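Minor fimbrium anchoring subunit Mfa2 (Porphyromonas gingivalis, PDB 5NFI) attaches the minor fimbriae of Porphyromonas gingivalis to the outer membrane and regulates their length, without being part of the fimbrium itself. Local coordinates at residues A[7-12]-A[28-33]; A[19-24]-A[134-139]; A[75-80]-A[105-110]; A[81-86]-A[92-97]; A[186-191]-A[196-201]. All blocks are in the same frame, centred on the assembly; numbering follows the deposited sequence.

Contacts 1 and 2 touch, their centres about 8 Å apart, and share neighbouring strands 3-10 and 133-151. Their segments alternate along the chain, and contact 2 closes only at strand 133-151, after contacts 3 and 4. Contact 4 is nested within the loop closed by contact 3. Both use the small antiparallel sheet of strands 78-80 and 93-100, their centres about 16 Å apart. Tyr31 links this sheet to strand 28-33 of contact 1. Contact 5 comes last, in a hairpin beyond the chain's centre, its own centre about 34 Å from those of contacts 1 and 4. Contact 3 touches it through Asp108 and Thr201, so the 105-110 loop connects the small sheet with strand 196-202.

Contact 1. Residues A[7-12]-A[28-33]; sequences VNFYSQ and LNVYAF
Phe9 meets Leu28 and Val30 in a purely apolar contact. The outer ring atom CE2 of Phe9 lies 3.4 Å from CD1 of Leu28. The tip of the ring, CZ, lies 3.8 Å from CG2 of Val30. Leu28 uses both methyl branches. CD1 sits by the CD2-CE2 side of the ring, while CD2 lies over one ring face. Val30 comes in obliquely with a single methyl group. Both partners reach Phe9 from the opposite direction, so the side chains meet between the two backbones.

The other face of the ring is backed from its own strand. CG1 of Val7 stands 3.4 Å above that face, offset toward the rim. The Phe9 ring is thus enclosed between Val7 and Leu28. Its CG is anti to the carbonyl carbon (chi1 -67°), which sends the ring across the interior toward strand 28-33. All three touching residues are buried.

The nearest CA atoms, those of Phe9 and Leu28, are 10.1 Å apart, and no hydrogen bond joins the segments. The two strands therefore face each other through their side chains. This is consistent with the sandwich-like core expected of the transthyretin clan. Ala137 of strand 133-151 packs on Phe9 from the strand beside it. Ala70 and Ile68 of strand 64-72, which pairs antiparallel with strand 28-33, close in on Phe9 and Val30.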
# COMPACT_ATOMS: atom_id res chain seq x y z
N VAL A 7 -22.92 -0.06 -4.80
CA VAL A 7 -21.60 0.49 -5.05
C VAL A 7 -20.91 -0.21 -6.20
O VAL A 7 -20.86 -1.44 -6.27
CB VAL A 7 -20.69 0.41 -3.81
CG1 VAL A 7 -19.33 1.00 -4.13
CG2 VAL A 7 -21.31 1.16 -2.65
N ASN A 8 -20.40 0.59 -7.13
CA ASN A 8 -19.65 0.13 -8.27
C ASN A 8 -18.15 0.36 -8.06
O ASN A 8 -17.73 1.45 -7.66
CB ASN A 8 -20.11 0.83 -9.53
CG ASN A 8 -19.23 0.53 -10.71
OD1 ASN A 8 -18.26 1.24 -10.99
ND2 ASN A 8 -19.55 -0.56 -11.41
N PHE A 9 -17.34 -0.65 -8.33
CA PHE A 9 -15.93 -0.48 -8.05
C PHE A 9 -15.13 -0.44 -9.33
O PHE A 9 -15.27 -1.32 -10.19
CB PHE A 9 -15.42 -1.60 -7.13
CG PHE A 9 -16.01 -1.55 -5.74
CD1 PHE A 9 -15.72 -0.50 -4.89
CD2 PHE A 9 -16.85 -2.56 -5.29
CE1 PHE A 9 -16.26 -0.46 -3.61
CE2 PHE A 9 -17.38 -2.53 -4.01
CZ PHE A 9 -17.08 -1.48 -3.16
N TYR A 10 -14.33 0.62 -9.43
CA TYR A 10 -13.43 0.84 -10.56
C TYR A 10 -12.02 1.18 -10.06
O TYR A 10 -11.77 1.25 -8.86
CB TYR A 10 -13.98 1.96 -11.47
CG TYR A 10 -14.00 3.37 -10.88
CD1 TYR A 10 -14.99 3.75 -9.99
CD2 TYR A 10 -13.06 4.32 -11.27
CE1 TYR A 10 -15.04 5.05 -9.48
CE2 TYR A 10 -13.10 5.62 -10.77
CZ TYR A 10 -14.09 5.98 -9.87
OH TYR A 10 -14.14 7.26 -9.36
N SER A 11 -11.09 1.36 -11.00
CA SER A 11 -9.76 1.81 -10.64
C SER A 11 -9.23 2.76 -11.70
O SER A 11 -8.98 2.37 -12.84
CB SER A 11 -8.81 0.63 -10.46
OG SER A 11 -7.57 1.05 -9.91
N GLN A 12 -9.10 4.02 -11.32
CA GLN A 12 -8.60 5.04 -12.21
C GLN A 12 -7.60 5.86 -11.45
O GLN A 12 -7.93 6.58 -10.51
CB GLN A 12 -9.73 5.90 -12.75
CG GLN A 12 -9.27 6.88 -13.79
CD GLN A 12 -10.41 7.34 -14.68
OE1 GLN A 12 -11.59 7.21 -14.33
NE2 GLN A 12 -10.06 7.86 -15.85
N LEU A 28 -13.71 -8.51 -1.23
CA LEU A 28 -13.99 -7.16 -0.74
C LEU A 28 -14.45 -7.16 0.71
O LEU A 28 -15.14 -8.07 1.16
CB LEU A 28 -15.07 -6.47 -1.61
CG LEU A 28 -14.65 -5.98 -3.00
CD1 LEU A 28 -15.86 -5.61 -3.80
CD2 LEU A 28 -13.65 -4.80 -2.93
N ASN A 29 -14.02 -6.14 1.45
CA ASN A 29 -14.53 -5.84 2.76
C ASN A 29 -15.02 -4.39 2.69
O ASN A 29 -14.22 -3.47 2.58
CB ASN A 29 -13.46 -6.01 3.85
CG ASN A 29 -13.00 -7.46 4.04
OD1 ASN A 29 -12.30 -8.03 3.19
ND2 ASN A 29 -13.35 -8.04 5.17
N VAL A 30 -16.33 -4.20 2.72
CA VAL A 30 -16.91 -2.88 2.53
C VAL A 30 -17.66 -2.44 3.78
O VAL A 30 -18.56 -3.15 4.26
CB VAL A 30 -17.84 -2.86 1.31
CG1 VAL A 30 -18.26 -1.45 1.00
CG2 VAL A 30 -17.12 -3.45 0.13
N TYR A 31 -17.27 -1.29 4.31
CA TYR A 31 -17.81 -0.78 5.57
C TYR A 31 -18.55 0.53 5.34
O TYR A 31 -18.20 1.31 4.44
CB TYR A 31 -16.69 -0.57 6.60
CG TYR A 31 -15.88 -1.81 6.83
CD1 TYR A 31 -16.34 -2.81 7.65
CD2 TYR A 31 -14.66 -1.99 6.18
CE1 TYR A 31 -15.61 -3.96 7.85
CE2 TYR A 31 -13.92 -3.14 6.36
CZ TYR A 31 -14.42 -4.12 7.20
OH TYR A 31 -13.71 -5.28 7.40
N ALA A 32 -19.58 0.77 6.15
CA ALA A 32 -20.32 2.02 6.08
C ALA A 32 -20.22 2.74 7.42
O ALA A 32 -20.51 2.17 8.47
CB ALA A 32 -21.77 1.78 5.70
N PHE A 33 -19.80 4.00 7.37
CA PHE A 33 -19.73 4.84 8.55
C PHE A 33 -20.70 5.98 8.35
O PHE A 33 -20.95 6.40 7.21
CB PHE A 33 -18.30 5.33 8.79
CG PHE A 33 -17.35 4.23 9.18
CD1 PHE A 33 -16.99 3.25 8.27
CD2 PHE A 33 -16.87 4.14 10.47
CE1 PHE A 33 -16.15 2.22 8.63
CE2 PHE A 33 -16.04 3.11 10.84
CZ PHE A 33 -15.68 2.15 9.92

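Contact 2. Residues A[19-24]-A[134-139]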
# COMPACT_ATOMS: atom_id res chain seq x y z
N PRO A 19 -11.29 4.65 -16.75
CA PRO A 19 -11.30 3.81 -15.54
C PRO A 19 -11.02 2.36 -15.87
O PRO A 19 -11.39 1.89 -16.94
CB PRO A 19 -12.72 3.98 -15.01
CG PRO A 19 -13.52 4.33 -16.19
CD PRO A 19 -12.63 5.16 -17.07
N SER A 20 -10.36 1.66 -14.94
CA SER A 20 -10.03 0.26 -15.12
C SER A 20 -10.81 -0.56 -14.10
O SER A 20 -11.37 -0.00 -13.16
CB SER A 20 -8.53 0.03 -14.94
OG SER A 20 -7.80 1.15 -15.41
N TYR A 21 -10.84 -1.87 -14.28
CA TYR A 21 -11.61 -2.76 -13.41
C TYR A 21 -10.81 -4.01 -13.08
O TYR A 21 -11.20 -5.12 -13.45
CB TYR A 21 -12.93 -3.13 -14.07
CG TYR A 21 -13.79 -1.94 -14.36
CD1 TYR A 21 -14.54 -1.34 -13.35
CD2 TYR A 21 -13.85 -1.40 -15.64
CE1 TYR A 21 -15.33 -0.24 -13.61
CE2 TYR A 21 -14.64 -0.29 -15.91
CZ TYR A 21 -15.38 0.28 -14.89
OH TYR A 21 -16.18 1.38 -15.15
N PRO A 22 -9.71 -3.83 -12.33
CA PRO A 22 -8.64 -4.83 -12.18
C PRO A 22 -9.14 -6.20 -11.77
O PRO A 22 -9.86 -6.32 -10.78
CB PRO A 22 -7.76 -4.23 -11.08
CG PRO A 22 -8.10 -2.80 -11.03
CD PRO A 22 -9.54 -2.72 -11.38
N ALA A 23 -8.75 -7.22 -12.53
CA ALA A 23 -9.04 -8.60 -12.16
C ALA A 23 -8.37 -8.97 -10.84
O ALA A 23 -8.80 -9.90 -10.16
CB ALA A 23 -8.59 -9.53 -13.25
N GLU A 24 -7.32 -8.23 -10.48
CA GLU A 24 -6.51 -8.48 -9.29
C GLU A 24 -7.34 -8.46 -8.03
O GLU A 24 -6.95 -9.06 -7.03
CB GLU A 24 -5.39 -7.45 -9.17
CG GLU A 24 -4.17 -7.69 -10.05
CD GLU A 24 -4.44 -7.46 -11.53
OE1 GLU A 24 -5.58 -7.08 -11.88
OE2 GLU A 24 -3.51 -7.64 -12.33
N HIS A 134 -27.21 4.85 -5.27
CA HIS A 134 -26.05 4.30 -5.95
C HIS A 134 -24.85 5.21 -5.79
O HIS A 134 -25.00 6.40 -5.51
CB HIS A 134 -26.34 4.09 -7.43
CG HIS A 134 -27.40 3.07 -7.68
ND1 HIS A 134 -27.13 1.84 -8.25
CD2 HIS A 134 -28.73 3.08 -7.43
CE1 HIS A 134 -28.25 1.15 -8.35
NE2 HIS A 134 -29.23 1.88 -7.86
N THR A 135 -23.66 4.64 -5.97
CA THR A 135 -22.42 5.39 -5.96
C THR A 135 -21.31 4.55 -6.59
O THR A 135 -21.50 3.37 -6.87
CB THR A 135 -22.03 5.80 -4.53
OG1 THR A 135 -20.94 6.74 -4.58
CG2 THR A 135 -21.62 4.59 -3.71
N ARG A 136 -20.17 5.19 -6.84
CA ARG A 136 -18.97 4.53 -7.35
C ARG A 136 -17.83 4.78 -6.38
O ARG A 136 -17.82 5.80 -5.68
CB ARG A 136 -18.59 5.06 -8.74
CG ARG A 136 -19.63 4.84 -9.79
CD ARG A 136 -19.27 5.49 -11.12
NE ARG A 136 -18.17 4.82 -11.84
CZ ARG A 136 -17.03 5.40 -12.21
NH1 ARG A 136 -16.79 6.68 -11.95
NH2 ARG A 136 -16.12 4.70 -12.88
N ALA A 137 -16.85 3.87 -6.37
CA ALA A 137 -15.65 4.02 -5.55
C ALA A 137 -14.39 3.65 -6.33
O ALA A 137 -14.37 2.66 -7.05
CB ALA A 137 -15.76 3.18 -4.30
N ASN A 138 -13.33 4.45 -6.17
CA ASN A 138 -12.07 4.23 -6.90
C ASN A 138 -11.04 3.47 -6.07
O ASN A 138 -10.50 3.98 -5.08
CB ASN A 138 -11.49 5.57 -7.35
CG ASN A 138 -10.26 5.41 -8.27
OD1 ASN A 138 -9.70 4.33 -8.41
ND2 ASN A 138 -9.85 6.52 -8.88
N LEU A 139 -10.77 2.23 -6.47
CA LEU A 139 -9.81 1.41 -5.77
C LEU A 139 -8.42 1.78 -6.24
O LEU A 139 -8.12 1.71 -7.44
CB LEU A 139 -10.08 -0.08 -6.01
CG LEU A 139 -11.35 -0.66 -5.39
CD1 LEU A 139 -11.80 -1.87 -6.17
CD2 LEU A 139 -11.10 -1.03 -3.94
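The terminal nitrogen NH2 of Arg136 is the meeting point of this contact. The hydroxyl OH of Tyr21 lies 4.0 Å from it, and CB of Pro19 lies 4.1 Å from the same Arg136 NH2. Both neighbours sit at the edge of the guanidinium, near its plane. At these distances the contact is loose packing, and no hydrogen bond joins the two segments.

Tyr21 and Arg136 cross at about a right angle, with the ring and guanidinium planes 69° apart. The Tyr21 CB leads away from the strand. Its CG is anti to the carbonyl carbon (chi1 -60°), and the ring then swings back so that its hydroxyl end approaches the arginine. The Arg136 chain is bent at chi3 (72°), which turns the guanidinium toward the loop. The guanidinium makes a cation-pi interaction with Tyr10. Tyr21 also packs on Tyr10, so one tyrosine supports both sides of the contact.

The backbones keep their distance. The CA atoms of Pro19 and Asn138 are 8.7 Å apart. The chain just after strand 3-10 links the two instead: Ser20 bonds to Ser11 through the backbone, and Asn138 ND2 bonds to Gln12 O. The arrangement is a surface loop folded over a parallel strand pair, 3-10 with 133-151, in a domain of the transthyretin clan.

Contact 3. Residues A[75-80]-A[105-110]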
# COMPACT_ATOMS: atom_id res chain seq x y z
N ASP A 75 -6.52 -10.41 3.52
CA ASP A 75 -5.96 -11.75 3.43
C ASP A 75 -5.67 -12.24 4.84
O ASP A 75 -5.85 -11.49 5.79
CB ASP A 75 -4.67 -11.72 2.59
CG ASP A 75 -4.61 -12.84 1.57
OD1 ASP A 75 -4.92 -14.00 1.92
OD2 ASP A 75 -4.27 -12.56 0.40
N ASP A 76 -5.19 -13.47 4.97
CA ASP A 76 -4.72 -13.94 6.27
C ASP A 76 -3.25 -13.55 6.52
O ASP A 76 -2.63 -14.00 7.49
CB ASP A 76 -4.91 -15.46 6.41
CG ASP A 76 -4.49 -16.23 5.17
OD1 ASP A 76 -3.69 -15.69 4.37
OD2 ASP A 76 -4.94 -17.39 5.00
N HIS A 77 -2.71 -12.68 5.65
CA HIS A 77 -1.43 -12.02 5.91
C HIS A 77 -1.63 -10.89 6.92
O HIS A 77 -0.65 -10.25 7.34
CB HIS A 77 -0.81 -11.41 4.64
CG HIS A 77 -0.38 -12.41 3.62
ND1 HIS A 77 0.28 -13.58 3.93
CD2 HIS A 77 -0.51 -12.41 2.27
CE1 HIS A 77 0.54 -14.25 2.83
NE2 HIS A 77 0.08 -13.56 1.80
N TYR A 78 -2.89 -10.62 7.27
CA TYR A 78 -3.20 -9.49 8.15
C TYR A 78 -3.88 -9.90 9.45
O TYR A 78 -4.74 -10.77 9.46
CB TYR A 78 -4.08 -8.48 7.41
CG TYR A 78 -3.47 -7.99 6.12
CD1 TYR A 78 -2.57 -6.91 6.11
CD2 TYR A 78 -3.76 -8.63 4.92
CE1 TYR A 78 -2.00 -6.47 4.92
CE2 TYR A 78 -3.20 -8.20 3.73
CZ TYR A 78 -2.32 -7.11 3.73
OH TYR A 78 -1.78 -6.70 2.53
N ASN A 79 -3.47 -9.27 10.54
CA ASN A 79 -4.17 -9.31 11.82
C ASN A 79 -5.28 -8.28 11.85
O ASN A 79 -5.02 -7.07 11.91
CB ASN A 79 -3.21 -9.05 12.98
CG ASN A 79 -2.20 -10.17 13.20
OD1 ASN A 79 -2.51 -11.34 13.02
ND2 ASN A 79 -1.00 -9.81 13.61
N ILE A 80 -6.53 -8.75 11.83
CA ILE A 80 -7.69 -7.88 11.80
C ILE A 80 -8.18 -7.51 13.21
O ILE A 80 -8.41 -8.38 14.04
CB ILE A 80 -8.85 -8.54 11.03
CG1 ILE A 80 -8.37 -9.11 9.69
CG2 ILE A 80 -10.01 -7.58 10.88
CD1 ILE A 80 -7.84 -8.09 8.74
N THR A 105 5.42 -10.67 7.16
CA THR A 105 5.14 -11.88 6.41
C THR A 105 5.35 -11.58 4.94
O THR A 105 5.13 -10.46 4.48
CB THR A 105 3.71 -12.40 6.64
OG1 THR A 105 3.51 -13.63 5.92
CG2 THR A 105 2.70 -11.39 6.16
N ASN A 106 5.81 -12.56 4.18
CA ASN A 106 6.09 -12.31 2.78
C ASN A 106 4.81 -12.13 1.98
O ASN A 106 4.03 -13.07 1.87
CB ASN A 106 6.90 -13.44 2.19
CG ASN A 106 7.11 -13.28 0.71
OD1 ASN A 106 7.16 -12.17 0.19
ND2 ASN A 106 7.22 -14.40 0.01
N ILE A 107 4.62 -10.94 1.40
CA ILE A 107 3.39 -10.68 0.68
C ILE A 107 3.60 -10.51 -0.83
O ILE A 107 2.73 -9.95 -1.51
CB ILE A 107 2.65 -9.44 1.24
CG1 ILE A 107 3.44 -8.15 0.97
CG2 ILE A 107 2.26 -9.64 2.72
CD1 ILE A 107 2.80 -6.94 1.54
N ASP A 108 4.71 -11.02 -1.35
CA ASP A 108 4.92 -11.02 -2.80
C ASP A 108 3.72 -11.69 -3.44
O ASP A 108 3.18 -12.63 -2.90
CB ASP A 108 6.20 -11.76 -3.24
CG ASP A 108 7.46 -11.22 -2.58
OD1 ASP A 108 7.55 -10.00 -2.31
OD2 ASP A 108 8.37 -12.05 -2.33
N GLY A 109 3.33 -11.18 -4.61
CA GLY A 109 2.29 -11.81 -5.39
C GLY A 109 0.89 -11.50 -4.89
O GLY A 109 -0.06 -12.10 -5.35
N THR A 110 0.77 -10.57 -3.95
CA THR A 110 -0.53 -10.11 -3.49
C THR A 110 -0.77 -8.64 -3.80
O THR A 110 0.14 -7.83 -3.77
CB THR A 110 -0.70 -10.31 -1.97
OG1 THR A 110 -0.16 -9.17 -1.28
CG2 THR A 110 -0.03 -11.58 -1.49
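The His77 ring packs against Ile107 and Thr110 of the 105-110 loop. CG2 of Ile107 makes an off-centre CH-pi contact, 4.2 Å from the ring centroid and 29° off the His77 ring normal. CG2 of Thr110 sits at the ring edge, 3.8 Å from His77 NE2. The backbone O of Asn106 lies over one face, 3.8 Å from His77 CE1. Thr105 CG2 packs beside the His77 backbone O and 3.8 Å from its CB, with Thr105 OG1 3.8 Å from His77 ND1. The His77 CG is anti to the carbonyl carbon (chi1 -66°), which puts the ring against the loop.

A type I turn from Asp75 to Tyr78 presents His77 just before strand 78-80 of the small antiparallel sheet. A type II turn from Ile107 to Thr110 brings those two side chains to the ring. Ile107 O takes two bonds there, from Thr110 N (3.2 Å) and Thr110 OG1 (3.0 Å).

The outer side is looser. Asn106 is exposed, its CB directed away from the 75-80 segment. Asp108 OD1 bonds to Thr201 OG1.

Contact 4. Residues A[81-86]-A[92-97]; sequences GEIKIG and QVLMRL
The carboxylate of Glu82 and the amide of Gln92 meet almost perpendicular, their planes 89° apart. NE2 of Gln92 donates a hydrogen bond of 3.2 Å to OE1 of Glu82. The donor comes from above the carboxylate plane, 46° out of it, and the acceptor is tilted somewhat from the amide plane. Each group has a further polar partner that helps to fix it: Glu82 OE1 also bonds to Thr88 OG1, and Gln92 OE1 bonds to Thr89 N. Another flat group, the guanidinium of Arg96, lies with one face against Val93 of its own strand. CG1 of Val93 stands 4.0 Å above that face, over its centre.

The backbones join at one point, where Gly81 N bonds to Leu94 O at 2.9 Å. This continues the antiparallel pairing of strand 78-80 with strand 93-100. At Leu94 and Met95 (a selenomethionine here) the strand forms a classic beta bulge, both residues facing Tyr170 on the neighbouring strand. After Gly81 the chain leaves the strand pair, in the loop that leads back to strand 93-100.

Away from the polar pair, CD1 of Ile83 touches CD1 of Leu94 at 4.0 Å. The CB of Leu94 points away from the loop. Its CG is anti to the backbone N (chi1 174°), and one methyl group still reaches the isoleucine. Tyr31 of strand 28-33 packs on both Ile83 and Leu94, and Phe172 adds to the cover of Leu94.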
# COMPACT_ATOMS: atom_id res chain seq x y z
N GLY A 81 -8.34 -6.22 13.47
CA GLY A 81 -8.76 -5.77 14.79
C GLY A 81 -10.26 -5.81 15.01
O GLY A 81 -10.99 -6.46 14.26
N GLU A 82 -10.72 -5.11 16.05
CA GLU A 82 -12.14 -5.04 16.42
C GLU A 82 -13.01 -4.44 15.33
O GLU A 82 -12.70 -3.40 14.77
CB GLU A 82 -12.31 -4.23 17.72
CG GLU A 82 -13.73 -3.77 17.99
CD GLU A 82 -13.79 -2.49 18.82
OE1 GLU A 82 -13.98 -1.40 18.22
OE2 GLU A 82 -13.65 -2.58 20.06
N ILE A 83 -14.10 -5.12 15.01
CA ILE A 83 -15.09 -4.60 14.07
C ILE A 83 -16.47 -4.69 14.71
O ILE A 83 -17.10 -5.75 14.67
CB ILE A 83 -15.09 -5.37 12.73
CG1 ILE A 83 -13.70 -5.38 12.09
CG2 ILE A 83 -16.11 -4.79 11.77
CD1 ILE A 83 -13.63 -6.20 10.80
N LYS A 84 -16.94 -3.61 15.32
CA LYS A 84 -18.18 -3.69 16.09
C LYS A 84 -19.16 -2.58 15.75
O LYS A 84 -18.94 -1.40 16.06
CB LYS A 84 -17.87 -3.68 17.59
CG LYS A 84 -17.57 -5.08 18.12
CD LYS A 84 -16.97 -5.13 19.52
CE LYS A 84 -17.57 -4.10 20.47
NZ LYS A 84 -17.03 -4.26 21.86
N ILE A 85 -20.25 -2.99 15.10
CA ILE A 85 -21.29 -2.10 14.62
C ILE A 85 -21.91 -1.30 15.75
O ILE A 85 -22.22 -1.84 16.81
CB ILE A 85 -22.40 -2.89 13.89
CG1 ILE A 85 -21.83 -3.51 12.62
CG2 ILE A 85 -23.58 -1.99 13.56
CD1 ILE A 85 -22.87 -4.16 11.74
N GLY A 86 -22.05 0.00 15.53
CA GLY A 86 -22.55 0.92 16.52
C GLY A 86 -21.53 1.25 17.58
O GLY A 86 -21.87 1.84 18.60
N GLN A 92 -10.11 3.99 13.90
CA GLN A 92 -9.51 2.89 14.63
C GLN A 92 -8.75 1.99 13.67
O GLN A 92 -9.00 1.98 12.47
CB GLN A 92 -10.57 2.10 15.38
CG GLN A 92 -11.09 2.79 16.63
CD GLN A 92 -12.26 2.05 17.27
OE1 GLN A 92 -13.42 2.38 17.03
NE2 GLN A 92 -11.96 1.04 18.07
N VAL A 93 -7.81 1.22 14.20
CA VAL A 93 -6.99 0.38 13.33
C VAL A 93 -7.74 -0.86 12.87
O VAL A 93 -8.09 -1.73 13.66
CB VAL A 93 -5.68 -0.03 14.00
CG1 VAL A 93 -4.82 -0.83 13.02
CG2 VAL A 93 -4.93 1.20 14.50
N LEU A 94 -7.98 -0.94 11.58
CA LEU A 94 -8.59 -2.13 11.01
C LEU A 94 -7.64 -3.34 10.97
O LEU A 94 -8.06 -4.48 11.19
CB LEU A 94 -9.08 -1.81 9.60
CG LEU A 94 -9.62 -2.98 8.79
CD1 LEU A 94 -10.72 -3.71 9.58
CD2 LEU A 94 -10.13 -2.47 7.46
N MSE A 95 -6.36 -3.06 10.75
CA MSE A 95 -5.48 -4.01 10.07
C MSE A 95 -4.02 -3.82 10.44
O MSE A 95 -3.54 -2.69 10.43
CB MSE A 95 -5.64 -3.78 8.58
CG MSE A 95 -5.48 -4.93 7.65
SE MSE A 95 -5.59 -4.06 5.89
CE MSE A 95 -3.73 -3.51 5.70
N ARG A 96 -3.32 -4.91 10.72
CA ARG A 96 -1.87 -4.85 10.84
C ARG A 96 -1.23 -5.97 10.05
O ARG A 96 -1.63 -7.12 10.18
CB ARG A 96 -1.44 -4.94 12.31
CG ARG A 96 -1.71 -3.69 13.08
CD ARG A 96 -1.23 -3.80 14.50
NE ARG A 96 -1.87 -2.80 15.35
CZ ARG A 96 -1.62 -1.49 15.30
NH1 ARG A 96 -0.75 -1.02 14.43
NH2 ARG A 96 -2.24 -0.66 16.13
N LEU A 97 -0.23 -5.65 9.23
CA LEU A 97 0.47 -6.69 8.49
C LEU A 97 1.09 -7.68 9.47
O LEU A 97 1.73 -7.28 10.45
CB LEU A 97 1.53 -6.11 7.57
CG LEU A 97 2.23 -7.15 6.69
CD1 LEU A 97 1.22 -7.97 5.92
CD2 LEU A 97 3.20 -6.47 5.72

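Contact 5. Residues A[186-191]-A[196-201]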
# COMPACT_ATOMS: atom_id res chain seq x y z
N GLY A 186 13.37 -9.39 1.66
CA GLY A 186 14.06 -9.14 0.41
C GLY A 186 14.67 -10.38 -0.21
O GLY A 186 15.81 -10.74 0.08
N GLU A 187 13.91 -11.05 -1.06
CA GLU A 187 14.42 -12.20 -1.77
C GLU A 187 15.40 -11.74 -2.85
O GLU A 187 15.15 -10.76 -3.57
CB GLU A 187 13.27 -13.04 -2.34
CG GLU A 187 12.39 -13.60 -1.23
CD GLU A 187 13.16 -14.45 -0.22
OE1 GLU A 187 13.99 -15.30 -0.63
OE2 GLU A 187 12.96 -14.25 1.01
N THR A 188 16.52 -12.46 -2.94
CA THR A 188 17.75 -11.96 -3.58
C THR A 188 18.29 -12.86 -4.70
O THR A 188 18.10 -14.08 -4.71
CB THR A 188 18.84 -11.76 -2.48
OG1 THR A 188 18.64 -10.49 -1.84
CG2 THR A 188 20.25 -11.84 -3.02
N LYS A 189 18.94 -12.22 -5.67
CA LYS A 189 19.74 -12.88 -6.69
C LYS A 189 21.06 -12.11 -6.85
O LYS A 189 21.05 -10.92 -7.16
CB LYS A 189 18.97 -12.93 -8.02
CG LYS A 189 19.21 -14.14 -8.91
CD LYS A 189 18.01 -14.37 -9.85
CE LYS A 189 17.41 -13.05 -10.36
NZ LYS A 189 16.60 -13.19 -11.63
N VAL A 190 22.19 -12.75 -6.61
CA VAL A 190 23.41 -12.19 -7.16
C VAL A 190 23.23 -12.36 -8.66
O VAL A 190 23.13 -13.48 -9.16
CB VAL A 190 24.69 -12.86 -6.66
CG1 VAL A 190 25.80 -12.66 -7.64
CG2 VAL A 190 25.08 -12.29 -5.30
N VAL A 191 23.14 -11.24 -9.36
CA VAL A 191 22.87 -11.27 -10.78
C VAL A 191 24.17 -11.12 -11.58
O VAL A 191 24.45 -11.93 -12.45
CB VAL A 191 21.85 -10.18 -11.16
CG1 VAL A 191 22.03 -8.93 -10.31
CG2 VAL A 191 21.96 -9.85 -12.64
N CYS A 196 23.99 -7.21 -7.24
CA CYS A 196 23.03 -7.94 -6.41
C CYS A 196 21.65 -7.32 -6.56
O CYS A 196 21.51 -6.10 -6.50
CB CYS A 196 23.47 -7.95 -4.94
SG CYS A 196 22.43 -8.98 -3.87
N ARG A 197 20.63 -8.15 -6.74
CA ARG A 197 19.27 -7.70 -7.00
C ARG A 197 18.34 -8.25 -5.93
O ARG A 197 18.40 -9.42 -5.59
CB ARG A 197 18.82 -8.15 -8.39
CG ARG A 197 17.81 -7.25 -9.09
CD ARG A 197 17.41 -7.89 -10.42
NE ARG A 197 16.52 -7.09 -11.27
CZ ARG A 197 16.94 -6.14 -12.12
NH1 ARG A 197 18.24 -5.86 -12.20
NH2 ARG A 197 16.06 -5.47 -12.87
N ALA A 198 17.47 -7.40 -5.39
CA ALA A 198 16.51 -7.78 -4.37
C ALA A 198 15.09 -7.34 -4.76
O ALA A 198 14.90 -6.25 -5.33
CB ALA A 198 16.90 -7.19 -3.03
N PHE A 199 14.09 -8.18 -4.46
CA PHE A 199 12.70 -7.82 -4.74
C PHE A 199 11.84 -7.77 -3.48
O PHE A 199 11.76 -8.75 -2.72
CB PHE A 199 12.10 -8.78 -5.76
CG PHE A 199 10.66 -8.49 -6.09
CD1 PHE A 199 10.34 -7.55 -7.05
CD2 PHE A 199 9.63 -9.14 -5.42
CE1 PHE A 199 9.01 -7.28 -7.35
CE2 PHE A 199 8.31 -8.87 -5.70
CZ PHE A 199 7.99 -7.94 -6.67
N PHE A 200 11.19 -6.64 -3.26
CA PHE A 200 10.34 -6.43 -2.09
C PHE A 200 8.90 -6.18 -2.50
O PHE A 200 8.63 -5.48 -3.48
CB PHE A 200 10.83 -5.23 -1.26
CG PHE A 200 12.25 -5.31 -0.85
CD1 PHE A 200 13.26 -4.91 -1.71
CD2 PHE A 200 12.60 -5.78 0.41
CE1 PHE A 200 14.58 -4.99 -1.33
CE2 PHE A 200 13.93 -5.85 0.80
CZ PHE A 200 14.92 -5.47 -0.06
N THR A 201 7.96 -6.74 -1.76
CA THR A 201 6.60 -6.28 -1.88
C THR A 201 6.24 -5.60 -0.58
O THR A 201 6.18 -6.24 0.48
CB THR A 201 5.61 -7.40 -2.20
OG1 THR A 201 6.01 -8.08 -3.39
CG2 THR A 201 4.23 -6.81 -2.43
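Lys189 and Arg197 satisfy each other's backbone groups. Lys189 N donates to Arg197 O at 2.9 Å, and Arg197 N donates to Lys189 O at 2.8 Å. Phe199 N gives a third bond to Glu187 O, also 2.9 Å. All three are nearly straight, the first at 168°. Two of these acceptors have a CA-H...O contact as well: Thr188 CA to Arg197 O and Ala198 CA to Glu187 O. The hydroxyl of Thr188 makes a weak bond to Gly186 O.

These bonds build an antiparallel beta hairpin of strands 182-190 and 196-202. Its non-hydrogen-bonded pairs are Thr188 with Ala198 and Val190 with Cys196. On their face Cys196 SG, set anti to the backbone N (chi1 -174°), meets Thr188 CG2 at 3.7 Å. Near the open end the Phe200 ring packs obliquely against the CA of Gly186.

Along the other edge of strand 196-202, the backbones of Cys196, Ala198 and Phe200 bond to Val150, Val148 and Val146 of strand 133-151. Arg197 NH2 forms a long, weak ion pair with Asp251.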